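Local coordinates for EDD domain protein, DegV family (Ruminococcus gnavus, PDB 3JR7), which is of unknown cellular function but, like other DegV-family proteins, probably binds a lipid such as a fatty acid, at residues A[86-91]-A[99-104]; A[24-29]-A[145-150]; A[54-59]-A[68-73]. All coordinates share one frame; numbering follows the deposited sequence.

Interaction 1 of 3, residues A[86-91]-A[99-104]; sequences ERYMES and IYVVTL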
ATOM      1  N   GLU A  86      -0.125  -0.712  20.920  1.00 26.68           N
ATOM      2  CA  GLU A  86       0.841  -1.424  21.726  1.00 27.59           C
ATOM      3  C   GLU A  86       1.770  -2.226  20.851  1.00 26.69           C
ATOM      4  O   GLU A  86       2.954  -2.301  21.138  1.00 25.72           O
ATOM      5  CB  GLU A  86       0.137  -2.337  22.733  1.00 29.17           C
ATOM      6  CG  GLU A  86      -0.591  -1.517  23.827  1.00 33.30           C
ATOM      7  CD  GLU A  86      -1.911  -0.842  23.347  1.00 37.80           C
ATOM      8  OE1 GLU A  86      -2.542  -1.333  22.366  1.00 34.87           O
ATOM      9  OE2 GLU A  86      -2.333   0.155  24.010  1.00 41.75           O
ATOM     10  N   ARG A  87       1.234  -2.820  19.783  1.00 25.95           N
ATOM     11  CA  ARG A  87       2.082  -3.506  18.845  1.00 26.10           C
ATOM     12  C   ARG A  87       3.063  -2.551  18.163  1.00 24.14           C
ATOM     13  O   ARG A  87       4.197  -2.919  17.895  1.00 23.47           O
ATOM     14  CB  ARG A  87       1.280  -4.198  17.761  1.00 27.63           C
ATOM     15  CG  ARG A  87       1.826  -5.567  17.411  1.00 34.92           C
ATOM     16  CD  ARG A  87       0.904  -6.676  17.986  1.00 42.04           C
ATOM     17  NE  ARG A  87      -0.478  -6.223  17.798  1.00 47.01           N
ATOM     18  CZ  ARG A  87      -1.076  -6.033  16.606  1.00 46.14           C
ATOM     19  NH1 ARG A  87      -0.433  -6.320  15.443  1.00 45.39           N
ATOM     20  NH2 ARG A  87      -2.331  -5.557  16.599  1.00 42.03           N
ATOM     21  N   TYR A  88       2.612  -1.351  17.817  1.00 23.29           N
ATOM     22  CA  TYR A  88       3.520  -0.401  17.182  1.00 23.10           C
ATOM     23  C   TYR A  88       4.610  -0.000  18.168  1.00 23.33           C
ATOM     24  O   TYR A  88       5.807   0.024  17.834  1.00 21.87           O
ATOM     25  CB  TYR A  88       2.761   0.807  16.683  1.00 23.48           C
ATOM     26  CG  TYR A  88       2.171   0.666  15.296  1.00 22.55           C
ATOM     27  CD1 TYR A  88       3.005   0.617  14.172  1.00 23.12           C
ATOM     28  CD2 TYR A  88       0.781   0.713  15.092  1.00 21.66           C
ATOM     29  CE1 TYR A  88       2.493   0.531  12.932  1.00 21.52           C
ATOM     30  CE2 TYR A  88       0.253   0.683  13.809  1.00 20.85           C
ATOM     31  CZ  TYR A  88       1.132   0.571  12.748  1.00 22.06           C
ATOM     32  OH  TYR A  88       0.655   0.535  11.479  1.00 23.22           O
HETATM   33  N   MSE A  89       4.188   0.290  19.405  1.00 24.15           N
HETATM   34  CA  MSE A  89       5.169   0.647  20.445  1.00 25.31           C
HETATM   35  C   MSE A  89       6.263  -0.389  20.589  1.00 25.30           C
HETATM   36  O   MSE A  89       7.448  -0.057  20.635  1.00 24.47           O
HETATM   37  CB  MSE A  89       4.500   0.882  21.805  1.00 25.70           C
HETATM   38  CG  MSE A  89       5.503   1.391  22.854  1.00 29.68           C
HETATM   39 SE   MSE A  89       4.807   1.270  24.671  1.00 38.70          SE
HETATM   40  CE  MSE A  89       5.312  -0.606  24.973  1.00 37.13           C
ATOM     41  N   GLU A  90       5.877  -1.644  20.664  1.00 26.48           N
ATOM     42  CA  GLU A  90       6.849  -2.717  20.814  1.00 27.24           C
ATOM     43  C   GLU A  90       7.809  -2.791  19.618  1.00 26.18           C
ATOM     44  O   GLU A  90       8.993  -3.076  19.790  1.00 25.76           O
ATOM     45  CB  GLU A  90       6.131  -4.062  21.025  1.00 28.91           C
ATOM     46  CG  GLU A  90       5.360  -4.127  22.362  1.00 34.09           C
ATOM     47  CD  GLU A  90       4.316  -5.267  22.456  1.00 41.01           C
ATOM     48  OE1 GLU A  90       4.296  -6.152  21.564  1.00 44.38           O
ATOM     49  OE2 GLU A  90       3.515  -5.261  23.436  1.00 45.28           O
ATOM     50  N   SER A  91       7.320  -2.511  18.411  1.00 25.59           N
ATOM     51  CA  SER A  91       8.189  -2.507  17.228  1.00 24.82           C
ATOM     52  C   SER A  91       9.188  -1.348  17.246  1.00 23.97           C
ATOM     53  O   SER A  91      10.238  -1.420  16.614  1.00 23.43           O
ATOM     54  CB  SER A  91       7.374  -2.472  15.938  1.00 24.75           C
ATOM     55  OG  SER A  91       6.841  -1.150  15.668  1.00 25.15           O
ATOM     56  N   ILE A  99      13.675   5.302  13.758  1.00 20.90           N
ATOM     57  CA  ILE A  99      12.512   4.503  13.412  1.00 20.18           C
ATOM     58  C   ILE A  99      11.599   5.250  12.436  1.00 19.63           C
ATOM     59  O   ILE A  99      11.148   6.367  12.713  1.00 19.58           O
ATOM     60  CB  ILE A  99      11.697   4.138  14.640  1.00 20.47           C
ATOM     61  CG1 ILE A  99      12.614   3.472  15.690  1.00 22.51           C
ATOM     62  CG2 ILE A  99      10.495   3.217  14.224  1.00 20.96           C
ATOM     63  CD1 ILE A  99      13.187   2.080  15.271  1.00 19.29           C
ATOM     64  N   TYR A 100      11.326   4.619  11.299  1.00 19.00           N
ATOM     65  CA  TYR A 100      10.456   5.194  10.261  1.00 19.30           C
ATOM     66  C   TYR A 100       9.281   4.262  10.135  1.00 18.45           C
ATOM     67  O   TYR A 100       9.472   3.075   9.984  1.00 19.80           O
ATOM     68  CB  TYR A 100      11.197   5.263   8.919  1.00 19.29           C
ATOM     69  CG  TYR A 100      12.465   6.062   8.941  1.00 18.94           C
ATOM     70  CD1 TYR A 100      12.428   7.456   8.918  1.00 19.86           C
ATOM     71  CD2 TYR A 100      13.706   5.434   8.950  1.00 18.82           C
ATOM     72  CE1 TYR A 100      13.588   8.200   8.960  1.00 19.65           C
ATOM     73  CE2 TYR A 100      14.901   6.182   8.954  1.00 21.05           C
ATOM     74  CZ  TYR A 100      14.820   7.569   8.966  1.00 21.11           C
ATOM     75  OH  TYR A 100      15.949   8.323   8.966  1.00 21.87           O
ATOM     76  N   VAL A 101       8.067   4.770  10.204  1.00 18.86           N
ATOM     77  CA  VAL A 101       6.867   3.933  10.146  1.00 18.56           C
ATOM     78  C   VAL A 101       6.065   4.338   8.907  1.00 19.18           C
ATOM     79  O   VAL A 101       5.861   5.547   8.656  1.00 21.40           O
ATOM     80  CB  VAL A 101       6.023   4.088  11.430  1.00 19.24           C
ATOM     81  CG1 VAL A 101       4.917   2.986  11.528  1.00 20.21           C
ATOM     82  CG2 VAL A 101       6.915   4.068  12.679  1.00 18.01           C
ATOM     83  N   VAL A 102       5.626   3.367   8.123  1.00 17.86           N
ATOM     84  CA  VAL A 102       4.850   3.645   6.907  1.00 17.76           C
ATOM     85  C   VAL A 102       3.523   2.940   7.001  1.00 18.02           C
ATOM     86  O   VAL A 102       3.502   1.736   7.237  1.00 19.68           O
ATOM     87  CB  VAL A 102       5.569   3.144   5.664  1.00 17.71           C
ATOM     88  CG1 VAL A 102       4.695   3.492   4.376  1.00 18.24           C
ATOM     89  CG2 VAL A 102       6.973   3.770   5.583  1.00 17.26           C
ATOM     90  N   THR A 103       2.432   3.686   6.895  1.00 18.04           N
ATOM     91  CA  THR A 103       1.097   3.159   7.079  1.00 18.93           C
ATOM     92  C   THR A 103       0.199   3.431   5.910  1.00 19.36           C
ATOM     93  O   THR A 103       0.444   4.327   5.096  1.00 21.30           O
ATOM     94  CB  THR A 103       0.373   3.733   8.348  1.00 18.74           C
ATOM     95  OG1 THR A 103      -0.031   5.090   8.134  1.00 20.57           O
ATOM     96  CG2 THR A 103       1.260   3.622   9.604  1.00 18.70           C
ATOM     97  N   LEU A 104      -0.854   2.629   5.837  1.00 19.62           N
ATOM     98  CA  LEU A 104      -2.050   2.939   5.062  1.00 19.20           C
ATOM     99  C   LEU A 104      -2.488   4.394   5.236  1.00 19.45           C
ATOM    100  O   LEU A 104      -2.338   4.971   6.309  1.00 19.85           O
ATOM    101  CB  LEU A 104      -3.203   2.041   5.547  1.00 18.44           C
ATOM    102  CG  LEU A 104      -3.315   0.622   5.007  1.00 18.67           C
ATOM    103  CD1 LEU A 104      -4.048  -0.257   6.052  1.00 18.31           C
ATOM    104  CD2 LEU A 104      -4.000   0.623   3.657  1.00 17.76           C
TER
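Tyr88 of helix 85-92 reaches with its ring and hydroxyl to Val101 and Thr103 of strand 98-103, joining a helix to the next strand of the parallel core in this alpha/beta DegV-family domain. With CG anti to the carbonyl carbon (chi1 -86°), the ring is carried from CB across to the strand, although the CA atoms of Tyr88 and Val101 lie 8.9 Å apart. The first atom to meet the strand is Tyr88 CD1, 4.0 Å from Val101 CG1, and Tyr88 CE1 comes nearer to the same Val101 methyl, at 3.7 Å. At the tip, the phenol oxygen Tyr88 OH lies 3.7 Å from Thr103 CG2. Both methyls approach the ring obliquely. That methyl contact gives OH no polar mate, which is supplied instead by a hydrogen bond with Ser111 OG at the start of helix 111-126. Tyrosine suits the place because its long apolar ring spans the gap while its hydroxyl ends beside a serine.

Val101 and Thr103 are both beta-branched, as befits a strand, and project from the same side of it. In Thr103, OG1 stands between the backbone N and the carbonyl carbon (chi1 73°), leaving CG2 to face the phenol. Thr103 OG1 donates to Leu104 O at 2.9 Å, tilted from the carbonyl plane. Exchanging Thr103 for a glycine would probably open a gap beside the Tyr88 hydroxyl and leave Leu104 O without its side-chain donor. One turn along the helix, Ser91 OG donates to Tyr88 O at 2.7 Å, lying in the carbonyl plane on a lone pair, with a C=O...OG angle of 126°.

Interaction 2 of 3, residues A[24-29]-A[145-150]; sequences VIVDSC and LIALKV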
ATOM      1  N   VAL A  24      12.745   0.340   9.297  1.00 19.06           N
ATOM      2  CA  VAL A  24      11.514   0.739   8.585  1.00 19.37           C
ATOM      3  C   VAL A  24      10.404  -0.237   8.873  1.00 19.88           C
ATOM      4  O   VAL A  24      10.458  -1.416   8.453  1.00 20.38           O
ATOM      5  CB  VAL A  24      11.683   0.824   7.057  1.00 19.71           C
ATOM      6  CG1 VAL A  24      10.411   1.462   6.415  1.00 19.95           C
ATOM      7  CG2 VAL A  24      12.962   1.631   6.679  1.00 20.72           C
ATOM      8  N   ILE A  25       9.422   0.234   9.628  1.00 18.83           N
ATOM      9  CA  ILE A  25       8.261  -0.547   9.998  1.00 20.04           C
ATOM     10  C   ILE A  25       7.127  -0.190   9.021  1.00 19.62           C
ATOM     11  O   ILE A  25       6.838   0.968   8.811  1.00 20.43           O
ATOM     12  CB  ILE A  25       7.795  -0.192  11.413  1.00 20.09           C
ATOM     13  CG1 ILE A  25       8.939  -0.452  12.439  1.00 23.33           C
ATOM     14  CG2 ILE A  25       6.511  -0.958  11.772  1.00 19.98           C
ATOM     15  CD1 ILE A  25       8.698   0.204  13.746  1.00 25.85           C
ATOM     16  N   VAL A  26       6.490  -1.183   8.460  1.00 18.72           N
ATOM     17  CA  VAL A  26       5.435  -1.007   7.481  1.00 18.76           C
ATOM     18  C   VAL A  26       4.254  -1.839   7.921  1.00 19.20           C
ATOM     19  O   VAL A  26       4.437  -3.007   8.309  1.00 20.32           O
ATOM     20  CB  VAL A  26       5.921  -1.473   6.102  1.00 18.45           C
ATOM     21  CG1 VAL A  26       4.854  -1.168   5.018  1.00 16.66           C
ATOM     22  CG2 VAL A  26       7.254  -0.798   5.767  1.00 19.40           C
ATOM     23  N   ASP A  27       3.033  -1.289   7.905  1.00 19.56           N
ATOM     24  CA  ASP A  27       1.900  -2.139   8.215  1.00 19.90           C
ATOM     25  C   ASP A  27       1.734  -3.176   7.102  1.00 20.47           C
ATOM     26  O   ASP A  27       2.309  -3.042   6.021  1.00 19.99           O
ATOM     27  CB  ASP A  27       0.600  -1.376   8.540  1.00 21.11           C
ATOM     28  CG  ASP A  27      -0.019  -0.658   7.336  1.00 21.40           C
ATOM     29  OD1 ASP A  27       0.074  -1.132   6.172  1.00 23.86           O
ATOM     30  OD2 ASP A  27      -0.695   0.356   7.592  1.00 21.76           O
ATOM     31  N   SER A  28       1.003  -4.253   7.394  1.00 20.96           N
ATOM     32  CA  SER A  28       1.103  -5.467   6.559  1.00 21.77           C
ATOM     33  C   SER A  28       0.467  -5.259   5.170  1.00 21.63           C
ATOM     34  O   SER A  28       0.693  -6.009   4.262  1.00 21.76           O
ATOM     35  CB  SER A  28       0.468  -6.646   7.272  1.00 22.15           C
ATOM     36  OG  SER A  28      -0.897  -6.434   7.450  1.00 17.95           O
ATOM     37  N   CYS A  29      -0.295  -4.193   5.009  1.00 21.67           N
ATOM     38  CA  CYS A  29      -0.852  -3.882   3.688  1.00 21.27           C
ATOM     39  C   CYS A  29       0.258  -3.658   2.672  1.00 20.62           C
ATOM     40  O   CYS A  29       0.154  -4.081   1.510  1.00 21.09           O
ATOM     41  CB  CYS A  29      -1.807  -2.687   3.759  1.00 21.06           C
ATOM     42  SG  CYS A  29      -2.653  -2.425   2.196  1.00 21.12           S
ATOM     43  N   LEU A 145       6.753   1.488  -1.885  1.00 19.19           N
ATOM     44  CA  LEU A 145       7.617   2.473  -2.542  1.00 19.76           C
ATOM     45  C   LEU A 145       8.151   3.531  -1.558  1.00 20.13           C
ATOM     46  O   LEU A 145       9.307   3.927  -1.639  1.00 21.03           O
ATOM     47  CB  LEU A 145       6.905   3.145  -3.715  1.00 19.36           C
ATOM     48  CG  LEU A 145       6.844   2.350  -5.009  1.00 20.01           C
ATOM     49  CD1 LEU A 145       5.901   3.042  -6.003  1.00 20.53           C
ATOM     50  CD2 LEU A 145       8.220   2.126  -5.596  1.00 19.28           C
ATOM     51  N   ILE A 146       7.320   3.935  -0.616  1.00 20.84           N
ATOM     52  CA  ILE A 146       7.739   4.854   0.462  1.00 20.44           C
ATOM     53  C   ILE A 146       8.867   4.226   1.334  1.00 19.76           C
ATOM     54  O   ILE A 146       9.882   4.868   1.559  1.00 18.99           O
ATOM     55  CB  ILE A 146       6.526   5.283   1.329  1.00 20.20           C
ATOM     56  CG1 ILE A 146       5.532   6.118   0.479  1.00 20.38           C
ATOM     57  CG2 ILE A 146       6.960   6.110   2.548  1.00 20.19           C
ATOM     58  CD1 ILE A 146       4.156   6.238   1.112  1.00 15.74           C
ATOM     59  N   ALA A 147       8.705   2.958   1.724  1.00 19.18           N
ATOM     60  CA  ALA A 147       9.721   2.210   2.453  1.00 19.46           C
ATOM     61  C   ALA A 147      11.050   2.187   1.681  1.00 19.58           C
ATOM     62  O   ALA A 147      12.126   2.413   2.289  1.00 19.55           O
ATOM     63  CB  ALA A 147       9.268   0.762   2.750  1.00 18.27           C
ATOM     64  N   LEU A 148      10.979   1.918   0.368  1.00 20.31           N
ATOM     65  CA  LEU A 148      12.172   1.953  -0.515  1.00 20.28           C
ATOM     66  C   LEU A 148      12.846   3.329  -0.537  1.00 20.64           C
ATOM     67  O   LEU A 148      14.085   3.463  -0.527  1.00 20.55           O
ATOM     68  CB  LEU A 148      11.828   1.493  -1.949  1.00 20.06           C
ATOM     69  CG  LEU A 148      11.556  -0.004  -2.123  1.00 20.95           C
ATOM     70  CD1 LEU A 148      11.030  -0.390  -3.463  1.00 21.04           C
ATOM     71  CD2 LEU A 148      12.872  -0.841  -1.795  1.00 19.57           C
ATOM     72  N   LYS A 149      12.029   4.365  -0.551  1.00 20.57           N
ATOM     73  CA  LYS A 149      12.555   5.716  -0.532  1.00 20.48           C
ATOM     74  C   LYS A 149      13.281   6.042   0.788  1.00 20.05           C
ATOM     75  O   LYS A 149      14.320   6.685   0.774  1.00 19.11           O
ATOM     76  CB  LYS A 149      11.408   6.724  -0.793  1.00 20.94           C
ATOM     77  CG  LYS A 149      11.822   8.196  -0.953  1.00 22.02           C
ATOM     78  CD  LYS A 149      12.890   8.410  -2.065  1.00 23.89           C
ATOM     79  CE  LYS A 149      12.327   8.396  -3.441  1.00 26.43           C
ATOM     80  NZ  LYS A 149      13.329   8.787  -4.537  1.00 28.08           N
ATOM     81  N   VAL A 150      12.725   5.606   1.919  1.00 20.01           N
ATOM     82  CA  VAL A 150      13.410   5.757   3.203  1.00 20.77           C
ATOM     83  C   VAL A 150      14.807   5.150   3.104  1.00 21.23           C
ATOM     84  O   VAL A 150      15.806   5.791   3.436  1.00 22.27           O
ATOM     85  CB  VAL A 150      12.618   5.109   4.391  1.00 20.20           C
ATOM     86  CG1 VAL A 150      13.517   5.111   5.672  1.00 19.24           C
ATOM     87  CG2 VAL A 150      11.271   5.796   4.581  1.00 20.24           C
TER
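Ala147 CB points from its helix at two valines of strand 22-27, lying 3.9 Å from Val24 CG1 and the same 3.9 Å from Val26 CG2. Val24 and Val26 are two positions apart and both project toward the helix, each offering a different methyl to the small side chain. Val24 uses both of its branches: CG1, anti to the backbone N (chi1 -171°), serves Ala147, while CG2 extends to Val150. Val24 CG2 and Val150 CG1 meet tip to tip at 3.7 Å, one helical turn beyond Ala147.

The residue types fit this geometry. Alanine lets the helix lie close to the strand, with the CA atoms of Val24 and Ala147 only 6.6 Å apart; valine is at home in a strand and offers two methyls on a short stem. The contact is wholly apolar and buried.

Segments 24-27 and 145-150 run almost exactly antiparallel, at 177°, with their axes 9.4 Å apart at closest approach, as expected for a helix lying along a sheet of an alpha/beta fold. Ile25 points away from this helix and meets Val45 of strand 42-51 and Ile99 of strand 98-103. Helix 141-155 also bears on strand 98-103, through Ile146 on Val102, while helix 160-173 supplies Val167, which touches both Ile146 and Val150.

Interaction 3 of 3, residues A[54-59]-A[68-73]; sequences TQWTDD and LLKIAE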
ATOM      1  N   THR A  54     -13.572 -16.986  11.271  1.00 43.62           N
ATOM      2  CA  THR A  54     -12.161 -17.076  11.149  1.00 43.15           C
ATOM      3  C   THR A  54     -11.615 -15.664  11.421  1.00 42.13           C
ATOM      4  O   THR A  54     -12.152 -14.656  10.985  1.00 40.65           O
ATOM      5  CB  THR A  54     -11.756 -17.586   9.757  1.00 43.56           C
ATOM      6  OG1 THR A  54     -12.423 -18.832   9.507  1.00 43.80           O
ATOM      7  CG2 THR A  54     -10.243 -17.758   9.673  1.00 43.44           C
ATOM      8  N   GLN A  55     -10.569 -15.635  12.209  1.00 41.72           N
ATOM      9  CA  GLN A  55      -9.887 -14.428  12.540  1.00 41.51           C
ATOM     10  C   GLN A  55      -8.487 -14.791  12.233  1.00 39.96           C
ATOM     11  O   GLN A  55      -7.972 -15.740  12.846  1.00 40.75           O
ATOM     12  CB  GLN A  55      -9.942 -14.190  14.022  1.00 42.39           C
ATOM     13  CG  GLN A  55     -11.088 -13.445  14.494  1.00 45.61           C
ATOM     14  CD  GLN A  55     -10.996 -13.287  15.991  1.00 50.54           C
ATOM     15  OE1 GLN A  55      -9.890 -13.358  16.569  1.00 54.32           O
ATOM     16  NE2 GLN A  55     -12.141 -13.102  16.643  1.00 53.05           N
ATOM     17  N   TRP A  56      -7.874 -14.056  11.315  1.00 37.30           N
ATOM     18  CA  TRP A  56      -6.507 -14.295  10.920  1.00 35.69           C
ATOM     19  C   TRP A  56      -5.643 -13.032  11.098  1.00 34.41           C
ATOM     20  O   TRP A  56      -6.152 -11.927  11.098  1.00 33.26           O
ATOM     21  CB  TRP A  56      -6.467 -14.616   9.436  1.00 36.27           C
ATOM     22  CG  TRP A  56      -6.765 -16.023   9.028  1.00 37.89           C
ATOM     23  CD1 TRP A  56      -6.302 -17.176   9.609  1.00 39.84           C
ATOM     24  CD2 TRP A  56      -7.498 -16.422   7.872  1.00 38.34           C
ATOM     25  NE1 TRP A  56      -6.737 -18.280   8.887  1.00 40.62           N
ATOM     26  CE2 TRP A  56      -7.478 -17.836   7.823  1.00 39.79           C
ATOM     27  CE3 TRP A  56      -8.178 -15.726   6.879  1.00 37.36           C
ATOM     28  CZ2 TRP A  56      -8.109 -18.553   6.813  1.00 40.65           C
ATOM     29  CZ3 TRP A  56      -8.801 -16.435   5.881  1.00 39.11           C
ATOM     30  CH2 TRP A  56      -8.769 -17.836   5.852  1.00 40.34           C
ATOM     31  N   THR A  57      -4.341 -13.235  11.175  1.00 32.95           N
ATOM     32  CA  THR A  57      -3.368 -12.181  11.178  1.00 33.10           C
ATOM     33  C   THR A  57      -2.801 -12.129   9.769  1.00 32.37           C
ATOM     34  O   THR A  57      -2.499 -13.180   9.158  1.00 30.53           O
ATOM     35  CB  THR A  57      -2.294 -12.428  12.271  1.00 33.59           C
ATOM     36  OG1 THR A  57      -2.960 -12.459  13.540  1.00 35.68           O
ATOM     37  CG2 THR A  57      -1.239 -11.333  12.308  1.00 32.85           C
ATOM     38  N   ASP A  58      -2.726 -10.904   9.227  1.00 31.05           N
ATOM     39  CA  ASP A  58      -2.174 -10.700   7.899  1.00 31.01           C
ATOM     40  C   ASP A  58      -0.677 -10.801   7.998  1.00 32.00           C
ATOM     41  O   ASP A  58       0.023  -9.808   8.157  1.00 29.82           O
ATOM     42  CB  ASP A  58      -2.600  -9.347   7.310  1.00 30.81           C
ATOM     43  CG  ASP A  58      -1.960  -9.056   5.948  1.00 31.52           C
ATOM     44  OD1 ASP A  58      -1.400  -9.997   5.315  1.00 32.19           O
ATOM     45  OD2 ASP A  58      -2.004  -7.875   5.503  1.00 29.57           O
ATOM     46  N   ASP A  59      -0.177 -12.025   7.859  1.00 33.43           N
ATOM     47  CA  ASP A  59       1.231 -12.236   7.888  1.00 34.83           C
ATOM     48  C   ASP A  59       1.622 -13.366   6.919  1.00 36.42           C
ATOM     49  O   ASP A  59       0.787 -13.887   6.148  1.00 35.22           O
ATOM     50  CB  ASP A  59       1.692 -12.455   9.340  1.00 35.36           C
ATOM     51  CG  ASP A  59       1.197 -13.776   9.939  1.00 37.50           C
ATOM     52  OD1 ASP A  59       0.848 -14.744   9.201  1.00 36.74           O
ATOM     53  OD2 ASP A  59       1.188 -13.842  11.164  1.00 39.90           O
ATOM     54  N   LEU A  68      -8.262 -16.228  -0.563  1.00 23.60           N
ATOM     55  CA  LEU A  68      -9.205 -16.026  -1.674  1.00 23.54           C
ATOM     56  C   LEU A  68     -10.338 -17.043  -1.627  1.00 24.97           C
ATOM     57  O   LEU A  68     -11.468 -16.720  -1.935  1.00 24.86           O
ATOM     58  CB  LEU A  68      -8.465 -16.132  -3.013  1.00 23.36           C
ATOM     59  CG  LEU A  68      -7.608 -14.911  -3.421  1.00 22.34           C
ATOM     60  CD1 LEU A  68      -6.725 -15.168  -4.680  1.00 21.40           C
ATOM     61  CD2 LEU A  68      -8.498 -13.649  -3.591  1.00 19.65           C
ATOM     62  N   LEU A  69     -10.018 -18.288  -1.269  1.00 25.83           N
ATOM     63  CA  LEU A  69     -11.060 -19.344  -1.191  1.00 26.30           C
ATOM     64  C   LEU A  69     -12.034 -19.058  -0.042  1.00 26.73           C
ATOM     65  O   LEU A  69     -13.251 -19.209  -0.188  1.00 25.71           O
ATOM     66  CB  LEU A  69     -10.416 -20.730  -1.006  1.00 25.67           C
ATOM     67  CG  LEU A  69      -9.772 -21.305  -2.283  1.00 25.06           C
ATOM     68  CD1 LEU A  69      -8.925 -22.461  -1.916  1.00 24.29           C
ATOM     69  CD2 LEU A  69     -10.831 -21.702  -3.367  1.00 25.36           C
ATOM     70  N   LYS A  70     -11.501 -18.604   1.099  1.00 27.39           N
ATOM     71  CA  LYS A  70     -12.391 -18.221   2.188  1.00 27.31           C
ATOM     72  C   LYS A  70     -13.303 -17.054   1.806  1.00 26.78           C
ATOM     73  O   LYS A  70     -14.516 -17.046   2.113  1.00 26.00           O
ATOM     74  CB  LYS A  70     -11.578 -17.912   3.458  1.00 28.16           C
ATOM     75  CG  LYS A  70     -12.428 -17.573   4.656  1.00 31.54           C
ATOM     76  CD  LYS A  70     -13.357 -18.739   5.062  1.00 35.41           C
ATOM     77  CE  LYS A  70     -13.932 -18.532   6.458  1.00 38.63           C
ATOM     78  NZ  LYS A  70     -14.660 -19.747   6.936  1.00 39.88           N
ATOM     79  N   ILE A  71     -12.737 -16.040   1.154  1.00 26.99           N
ATOM     80  CA  ILE A  71     -13.566 -14.932   0.627  1.00 26.79           C
ATOM     81  C   ILE A  71     -14.652 -15.444  -0.322  1.00 27.69           C
ATOM     82  O   ILE A  71     -15.818 -15.002  -0.294  1.00 27.15           O
ATOM     83  CB  ILE A  71     -12.711 -13.855  -0.111  1.00 26.65           C
ATOM     84  CG1 ILE A  71     -11.762 -13.123   0.882  1.00 24.14           C
ATOM     85  CG2 ILE A  71     -13.627 -12.880  -0.897  1.00 26.64           C
ATOM     86  CD1 ILE A  71     -10.594 -12.385   0.168  1.00 21.14           C
ATOM     87  N   ALA A  72     -14.257 -16.329  -1.220  1.00 29.15           N
ATOM     88  CA  ALA A  72     -15.203 -16.803  -2.255  1.00 30.14           C
ATOM     89  C   ALA A  72     -16.350 -17.594  -1.605  1.00 31.77           C
ATOM     90  O   ALA A  72     -17.512 -17.486  -2.017  1.00 31.74           O
ATOM     91  CB  ALA A  72     -14.464 -17.634  -3.283  1.00 29.09           C
ATOM     92  N   GLU A  73     -16.022 -18.362  -0.570  1.00 34.18           N
ATOM     93  CA  GLU A  73     -17.014 -19.185   0.155  1.00 36.46           C
ATOM     94  C   GLU A  73     -17.931 -18.387   1.025  1.00 37.12           C
ATOM     95  O   GLU A  73     -19.110 -18.700   1.124  1.00 36.83           O
ATOM     96  CB  GLU A  73     -16.312 -20.193   1.056  1.00 37.48           C
ATOM     97  CG  GLU A  73     -15.758 -21.313   0.260  1.00 41.44           C
ATOM     98  CD  GLU A  73     -14.534 -21.948   0.882  1.00 45.60           C
ATOM     99  OE1 GLU A  73     -14.406 -21.940   2.144  1.00 50.63           O
ATOM    100  OE2 GLU A  73     -13.698 -22.426   0.081  1.00 45.18           O
TER
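The backbones of strand 54-57 and helix 64-73 stay well apart, Thr54 and Lys70 being nearest with 9.0 Å between their CA atoms, so side chains must bridge the space. One lysine does so from the helix, and two alternate residues of the strand receive it.

Lys70 starts with CG anti to the backbone N (chi1 -177°) and bends at chi2 (61°) before running out extended. Its first carbons meet the six-membered ring of Trp56: Lys70 CB lies 3.7 Å from Trp56 CH2, near the ring plane and so at the indole's edge. Lys70 CG follows at 3.9 Å from Trp56 CH2, rising off the plane toward the side of Thr54 CG2, and Trp56 CZ3 adds a further contact with both carbons. Further along, Lys70 CE passes 3.4 Å from Thr54 OG1, and Lys70 NZ is 3.5 Å from that same oxygen, with no hydrogen bond between them.

Thr54 also touches Trp56 within the strand. Its methyl CG2 sits over the centre of the indole of Trp56, 3.3 Å above the plane. The tryptophan thus has a methyl over one face and Lys70 CB at its edge. Leu67 and Glu66 of the same helix touch Trp56 as well, and Ile51 of strand 42-51, the antiparallel partner of 54-57, packs on Lys70.

The amphipathic character of lysine explains its fit at this partly exposed site: the methylenes serve the broad apolar indole, while the charged end lies beside the threonine hydroxyl. There NZ forms a long, weak ion pair with Glu52 OE1, which probably adds little to the grip. Since aliphatic carbons rather than the ammonium group meet the ring, the contact is mainly van der Waals in nature.

Overall arrangement
Interactions 1 and 2 lie side by side, their centres 10 Å apart, on neighbouring parallel strands: Ile25 N pairs with Tyr100 O at 2.9 Å and Val102 N with Ile25 O at 2.8 Å. Helices 85-92 and 141-155 pack on opposite faces of these strands. Interaction 3 is more remote, about 24 Å from interaction 1 and 23 Å from interaction 2 between centres, yet its strand belongs to the same sheet. It meets interaction 2 where Ser28 OG lies 2.7 Å from Asp58 OD2, probably hydrogen-bonded. The crystal also holds a polyether in a pocket lined by 18 residues spread from 47 to 295, compatible with a lipid-binding role but weak evidence for it.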